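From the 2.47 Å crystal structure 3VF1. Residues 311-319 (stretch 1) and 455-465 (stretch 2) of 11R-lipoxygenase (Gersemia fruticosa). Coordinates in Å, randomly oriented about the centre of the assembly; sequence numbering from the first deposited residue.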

ATOM      1  N   TYR A 311     -13.283  19.060  -4.925  1.00 24.94           N
ATOM      2  CA  TYR A 311     -12.021  18.742  -5.588  1.00 26.04           C
ATOM      3  C   TYR A 311     -11.254  20.001  -5.981  1.00 29.22           C
ATOM      4  O   TYR A 311     -10.685  20.090  -7.069  1.00 28.47           O
ATOM      5  CB  TYR A 311     -12.282  17.859  -6.808  1.00 23.97           C
ATOM      6  CG  TYR A 311     -12.872  16.523  -6.426  1.00 26.02           C
ATOM      7  CD1 TYR A 311     -14.240  16.374  -6.244  1.00 24.53           C
ATOM      8  CD2 TYR A 311     -12.058  15.419  -6.219  1.00 25.00           C
ATOM      9  CE1 TYR A 311     -14.780  15.158  -5.879  1.00 26.09           C
ATOM     10  CE2 TYR A 311     -12.589  14.201  -5.856  1.00 24.54           C
ATOM     11  CZ  TYR A 311     -13.950  14.076  -5.686  1.00 25.64           C
ATOM     12  OH  TYR A 311     -14.479  12.861  -5.321  1.00 30.66           O
ATOM     13  N   LYS A 312     -11.241  20.970  -5.072  1.00 31.95           N
ATOM     14  CA  LYS A 312     -10.509  22.214  -5.271  1.00 29.80           C
ATOM     15  C   LYS A 312      -9.044  21.969  -5.621  1.00 29.35           C
ATOM     16  O   LYS A 312      -8.433  22.753  -6.342  1.00 30.06           O
ATOM     17  CB  LYS A 312     -10.591  23.067  -4.005  1.00 33.35           C
ATOM     18  CG  LYS A 312      -9.823  24.372  -4.084  1.00 39.37           C
ATOM     19  CD  LYS A 312     -10.055  25.226  -2.849  1.00 47.81           C
ATOM     20  CE  LYS A 312      -9.385  26.584  -2.976  1.00 57.90           C
ATOM     21  NZ  LYS A 312      -9.705  27.473  -1.824  1.00 63.25           N
ATOM     22  N   ILE A 313      -8.481  20.881  -5.108  1.00 28.28           N
ATOM     23  CA  ILE A 313      -7.054  20.617  -5.266  1.00 30.15           C
ATOM     24  C   ILE A 313      -6.644  20.458  -6.732  1.00 31.47           C
ATOM     25  O   ILE A 313      -5.478  20.638  -7.075  1.00 36.07           O
ATOM     26  CB  ILE A 313      -6.617  19.365  -4.470  1.00 27.95           C
ATOM     27  CG1 ILE A 313      -5.092  19.273  -4.432  1.00 29.99           C
ATOM     28  CG2 ILE A 313      -7.223  18.101  -5.073  1.00 28.13           C
ATOM     29  CD1 ILE A 313      -4.564  18.249  -3.451  1.00 32.10           C
ATOM     30  N   LEU A 314      -7.602  20.131  -7.593  1.00 30.56           N
ATOM     31  CA  LEU A 314      -7.316  19.971  -9.016  1.00 31.01           C
ATOM     32  C   LEU A 314      -7.095  21.313  -9.708  1.00 32.30           C
ATOM     33  O   LEU A 314      -6.646  21.366 -10.853  1.00 33.19           O
ATOM     34  CB  LEU A 314      -8.450  19.213  -9.707  1.00 26.97           C
ATOM     35  CG  LEU A 314      -8.487  17.709  -9.433  1.00 28.96           C
ATOM     36  CD1 LEU A 314      -9.763  17.090  -9.980  1.00 29.78           C
ATOM     37  CD2 LEU A 314      -7.265  17.036 -10.035  1.00 30.07           C
ATOM     38  N   GLU A 315      -7.410  22.396  -9.008  1.00 32.67           N
ATOM     39  CA  GLU A 315      -7.251  23.731  -9.564  1.00 35.86           C
ATOM     40  C   GLU A 315      -5.778  24.024  -9.833  1.00 35.90           C
ATOM     41  O   GLU A 315      -4.948  23.944  -8.929  1.00 33.01           O
ATOM     42  CB  GLU A 315      -7.831  24.768  -8.602  1.00 36.92           C
ATOM     43  CG  GLU A 315      -8.311  26.044  -9.273  1.00 48.35           C
ATOM     44  CD  GLU A 315      -9.175  26.891  -8.357  1.00 61.27           C
ATOM     45  OE1 GLU A 315      -9.137  26.664  -7.128  1.00 56.86           O
ATOM     46  OE2 GLU A 315      -9.897  27.776  -8.867  1.00 61.07           O
ATOM     47  N   GLY A 316      -5.459  24.354 -11.082  1.00 35.09           N
ATOM     48  CA  GLY A 316      -4.097  24.684 -11.459  1.00 35.55           C
ATOM     49  C   GLY A 316      -3.328  23.514 -12.048  1.00 38.95           C
ATOM     50  O   GLY A 316      -2.227  23.689 -12.567  1.00 44.96           O
ATOM     51  N   ILE A 317      -3.902  22.318 -11.970  1.00 40.06           N
ATOM     52  CA  ILE A 317      -3.255  21.127 -12.510  1.00 38.31           C
ATOM     53  C   ILE A 317      -3.517  21.018 -14.012  1.00 38.48           C
ATOM     54  O   ILE A 317      -4.668  20.913 -14.439  1.00 39.70           O
ATOM     55  CB  ILE A 317      -3.761  19.849 -11.818  1.00 35.82           C
ATOM     56  CG1 ILE A 317      -3.641  19.982 -10.296  1.00 34.09           C
ATOM     57  CG2 ILE A 317      -2.991  18.633 -12.315  1.00 31.58           C
ATOM     58  CD1 ILE A 317      -2.230  20.239  -9.808  1.00 34.24           C
ATOM     59  N   PRO A 318      -2.446  21.044 -14.821  1.00 34.49           N
ATOM     60  CA  PRO A 318      -2.587  20.991 -16.279  1.00 35.01           C
ATOM     61  C   PRO A 318      -2.948  19.602 -16.794  1.00 33.52           C
ATOM     62  O   PRO A 318      -2.527  18.598 -16.220  1.00 32.50           O
ATOM     63  CB  PRO A 318      -1.193  21.385 -16.774  1.00 33.48           C
ATOM     64  CG  PRO A 318      -0.282  20.930 -15.696  1.00 34.23           C
ATOM     65  CD  PRO A 318      -1.034  21.145 -14.411  1.00 34.92           C
ATOM     66  N   THR A 319      -3.722  19.555 -17.873  1.00 34.22           N
ATOM     67  CA  THR A 319      -4.089  18.295 -18.505  1.00 33.13           C
ATOM     68  C   THR A 319      -3.333  18.147 -19.819  1.00 34.09           C
ATOM     69  O   THR A 319      -2.835  19.129 -20.369  1.00 37.38           O
ATOM     70  CB  THR A 319      -5.597  18.229 -18.777  1.00 34.23           C
ATOM     71  OG1 THR A 319      -5.997  19.382 -19.528  1.00 35.54           O
ATOM     72  CG2 THR A 319      -6.374  18.183 -17.468  1.00 31.03           C
ATOM     73  N   GLY A 455       2.348  15.364 -17.165  1.00 40.10           N
ATOM     74  CA  GLY A 455       3.159  16.049 -16.175  1.00 38.22           C
ATOM     75  C   GLY A 455       2.386  16.421 -14.924  1.00 34.35           C
ATOM     76  O   GLY A 455       2.955  16.515 -13.840  1.00 35.00           O
ATOM     77  N   GLY A 456       1.083  16.635 -15.074  1.00 33.63           N
ATOM     78  CA  GLY A 456       0.247  17.061 -13.966  1.00 28.57           C
ATOM     79  C   GLY A 456       0.091  16.023 -12.868  1.00 33.28           C
ATOM     80  O   GLY A 456      -0.186  16.369 -11.720  1.00 35.34           O
ATOM     81  N   GLN A 457       0.266  14.751 -13.209  1.00 33.33           N
ATOM     82  CA  GLN A 457       0.083  13.678 -12.235  1.00 33.12           C
ATOM     83  C   GLN A 457       1.076  13.801 -11.083  1.00 35.33           C
ATOM     84  O   GLN A 457       0.748  13.489  -9.937  1.00 33.87           O
ATOM     85  CB  GLN A 457       0.193  12.296 -12.895  1.00 31.81           C
ATOM     86  CG  GLN A 457       1.584  11.909 -13.383  1.00 31.95           C
ATOM     87  CD  GLN A 457       1.857  12.358 -14.803  1.00 38.72           C
ATOM     88  OE1 GLN A 457       1.319  13.364 -15.264  1.00 37.11           O
ATOM     89  NE2 GLN A 457       2.693  11.606 -15.510  1.00 41.61           N
ATOM     90  N   VAL A 458       2.286  14.260 -11.386  1.00 32.07           N
ATOM     91  CA  VAL A 458       3.302  14.448 -10.357  1.00 33.88           C
ATOM     92  C   VAL A 458       3.013  15.719  -9.571  1.00 33.21           C
ATOM     93  O   VAL A 458       3.181  15.763  -8.356  1.00 32.33           O
ATOM     94  CB  VAL A 458       4.717  14.547 -10.957  1.00 34.52           C
ATOM     95  CG1 VAL A 458       5.740  14.799  -9.860  1.00 35.76           C
ATOM     96  CG2 VAL A 458       5.059  13.281 -11.725  1.00 34.23           C
ATOM     97  N   THR A 459       2.573  16.752 -10.280  1.00 34.79           N
ATOM     98  CA  THR A 459       2.263  18.034  -9.662  1.00 33.18           C
ATOM     99  C   THR A 459       1.121  17.899  -8.658  1.00 32.36           C
ATOM    100  O   THR A 459       1.095  18.595  -7.646  1.00 29.30           O
ATOM    101  CB  THR A 459       1.882  19.083 -10.725  1.00 35.33           C
ATOM    102  OG1 THR A 459       2.941  19.205 -11.681  1.00 37.74           O
ATOM    103  CG2 THR A 459       1.625  20.438 -10.082  1.00 32.04           C
ATOM    104  N   LEU A 460       0.181  17.000  -8.939  1.00 31.89           N
ATOM    105  CA  LEU A 460      -0.947  16.773  -8.042  1.00 30.74           C
ATOM    106  C   LEU A 460      -0.475  16.151  -6.732  1.00 32.79           C
ATOM    107  O   LEU A 460      -0.963  16.499  -5.656  1.00 31.16           O
ATOM    108  CB  LEU A 460      -1.989  15.867  -8.703  1.00 28.33           C
ATOM    109  CG  LEU A 460      -3.214  15.532  -7.849  1.00 26.94           C
ATOM    110  CD1 LEU A 460      -3.917  16.796  -7.383  1.00 25.15           C
ATOM    111  CD2 LEU A 460      -4.172  14.643  -8.625  1.00 26.82           C
ATOM    112  N   MET A 461       0.475  15.227  -6.828  1.00 31.63           N
ATOM    113  CA  MET A 461       1.051  14.604  -5.643  1.00 29.84           C
ATOM    114  C   MET A 461       1.804  15.637  -4.815  1.00 31.88           C
ATOM    115  O   MET A 461       1.648  15.705  -3.597  1.00 33.60           O
ATOM    116  CB  MET A 461       1.997  13.474  -6.042  1.00 27.14           C
ATOM    117  CG  MET A 461       1.300  12.284  -6.676  1.00 27.90           C
ATOM    118  SD  MET A 461       2.318  10.801  -6.666  1.00 32.74           S
ATOM    119  CE  MET A 461       3.684  11.315  -7.706  1.00 32.20           C
ATOM    120  N   GLN A 462       2.620  16.438  -5.488  1.00 31.25           N
ATOM    121  CA  GLN A 462       3.403  17.469  -4.823  1.00 30.57           C
ATOM    122  C   GLN A 462       2.497  18.458  -4.106  1.00 31.16           C
ATOM    123  O   GLN A 462       2.827  18.951  -3.028  1.00 32.54           O
ATOM    124  CB  GLN A 462       4.275  18.207  -5.836  1.00 30.84           C
ATOM    125  CG  GLN A 462       5.363  17.346  -6.453  1.00 31.24           C
ATOM    126  CD  GLN A 462       6.142  18.073  -7.529  1.00 34.22           C
ATOM    127  OE1 GLN A 462       5.568  18.795  -8.345  1.00 34.39           O
ATOM    128  NE2 GLN A 462       7.459  17.891  -7.533  1.00 34.84           N
ATOM    129  N   LYS A 463       1.348  18.744  -4.709  1.00 32.36           N
ATOM    130  CA  LYS A 463       0.422  19.718  -4.148  1.00 33.05           C
ATOM    131  C   LYS A 463      -0.211  19.202  -2.860  1.00 32.02           C
ATOM    132  O   LYS A 463      -0.426  19.966  -1.919  1.00 33.24           O
ATOM    133  CB  LYS A 463      -0.665  20.070  -5.164  1.00 32.00           C
ATOM    134  CG  LYS A 463      -1.532  21.245  -4.748  1.00 35.76           C
ATOM    135  CD  LYS A 463      -2.485  21.659  -5.856  1.00 36.19           C
ATOM    136  CE  LYS A 463      -3.317  22.865  -5.448  1.00 32.61           C
ATOM    137  NZ  LYS A 463      -4.303  23.247  -6.493  1.00 38.16           N
ATOM    138  N   HIS A 464      -0.504  17.905  -2.815  1.00 28.59           N
ATOM    139  CA  HIS A 464      -1.072  17.304  -1.615  1.00 32.28           C
ATOM    140  C   HIS A 464      -0.018  17.168  -0.524  1.00 31.46           C
ATOM    141  O   HIS A 464      -0.303  17.387   0.653  1.00 32.61           O
ATOM    142  CB  HIS A 464      -1.671  15.928  -1.916  1.00 30.41           C
ATOM    143  CG  HIS A 464      -2.305  15.278  -0.724  1.00 27.00           C
ATOM    144  ND1 HIS A 464      -3.600  15.544  -0.332  1.00 28.72           N
ATOM    145  CD2 HIS A 464      -1.815  14.392   0.174  1.00 29.90           C
ATOM    146  CE1 HIS A 464      -3.883  14.842   0.750  1.00 26.86           C
ATOM    147  NE2 HIS A 464      -2.817  14.134   1.079  1.00 27.46           N
ATOM    148  N   TYR A 465       1.197  16.803  -0.919  1.00 30.16           N
ATOM    149  CA  TYR A 465       2.275  16.591   0.040  1.00 31.00           C
ATOM    150  C   TYR A 465       2.610  17.875   0.789  1.00 29.08           C
ATOM    151  O   TYR A 465       2.815  17.858   1.999  1.00 32.32           O
ATOM    152  CB  TYR A 465       3.527  16.057  -0.658  1.00 31.10           C
ATOM    153  CG  TYR A 465       4.646  15.732   0.304  1.00 34.58           C
ATOM    154  CD1 TYR A 465       4.649  14.541   1.021  1.00 34.09           C
ATOM    155  CD2 TYR A 465       5.697  16.616   0.504  1.00 34.03           C
ATOM    156  CE1 TYR A 465       5.665  14.242   1.906  1.00 33.61           C
ATOM    157  CE2 TYR A 465       6.718  16.324   1.386  1.00 31.25           C
ATOM    158  CZ  TYR A 465       6.696  15.136   2.083  1.00 33.98           C
ATOM    159  OH  TYR A 465       7.711  14.842   2.963  1.00 38.00           O
TER
HETATM  160  O   HOH W   1      -6.112  24.776  -4.756  1.00 36.46           O

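The apolar centre of this contact is built around Leu460, a buried residue on the helix formed by 456-465. Its CA-to-CB bond points sideways relative to the other stretch, but with chi1 at 179° (t) and chi2 at 56° (p) the end of the side chain comes nearer to it. Three side chains of the first stretch meet it there. Ile313 CG1 lies 4.0 Å from Leu460 CD1, Ile317 CG1 lies 4.3 Å from the same Leu460 CD1, and Leu314 CD2 lies 4.2 Å from Leu460 CD2. Leu460 CD1 is in reach of all three, since Leu314 CD2 is also 4.3 Å from Leu460 CD1, all at van der Waals separations. Leu314 starts out badly placed for this, since its CA-to-CB bond points away, yet its m, t rotamer brings the end of the chain back within reach.

The two isoleucines carry the packing along the helix in opposite directions. Ile317, whose CA-to-CB bond points toward the helix, places CD1 4.1 Å from Leu460 CA and 3.9 Å from Thr459 CG2, so it rests on backbone as well as side chain. Ile313 reaches the following turn, where its CD1 is 4.0 Å from His464 CB and lies at the edge of the imidazole, near the ring plane.

At the helix start the approach becomes a backbone matter. Pro318 and Gly456 have CA atoms 5.4 Å apart, against 7.6 Å for Ile313 and Lys463, so the stretches converge towards this end. Pro318 O is 3.9 Å from Gly456 CA, and Ile317 CG2 is 3.7 Å from Gly456 O. An ideal CB on Gly456 would fall 2.5 Å from Pro318 O, a clash, and 3.1 Å from Ile317 CG2; the absence of a side chain is what leaves room for this close passage. Gly455, at the N-cap position, makes no contact across the interface, and its phi of 133° suits glycine for local reasons.

The polar edge is organised by Lys463. All four of its chi angles are t, so the chain is fully extended from a CA-to-CB bond that already points toward the first stretch. Its methylenes belong to the apolar layer: Lys463 CD is 3.8 Å from Ile313 CG1 and 4.2 Å from Ile317 CD1. The ammonium group at the tip passes beyond them to reach main-chain carbonyls. Lys463 NZ donates a hydrogen bond to Ile313 O at 2.9 Å, and Glu315 O stands 2.6 Å from Lys463 NZ, a short polar approach. Water 1 accepts a hydrogen bond from Lys463 NZ at 2.9 Å and donates a weak one to Lys312 O at 3.5 Å, linking the amine to a third carbonyl.

These carbonyls are gathered by the local fold, a 3-10 segment leading into a type II turn from Leu314 to Ile317 that is closed by Ile317 N donating to Leu314 O at 3.1 Å. Glycine at 316 fits the turn, with phi at 96°.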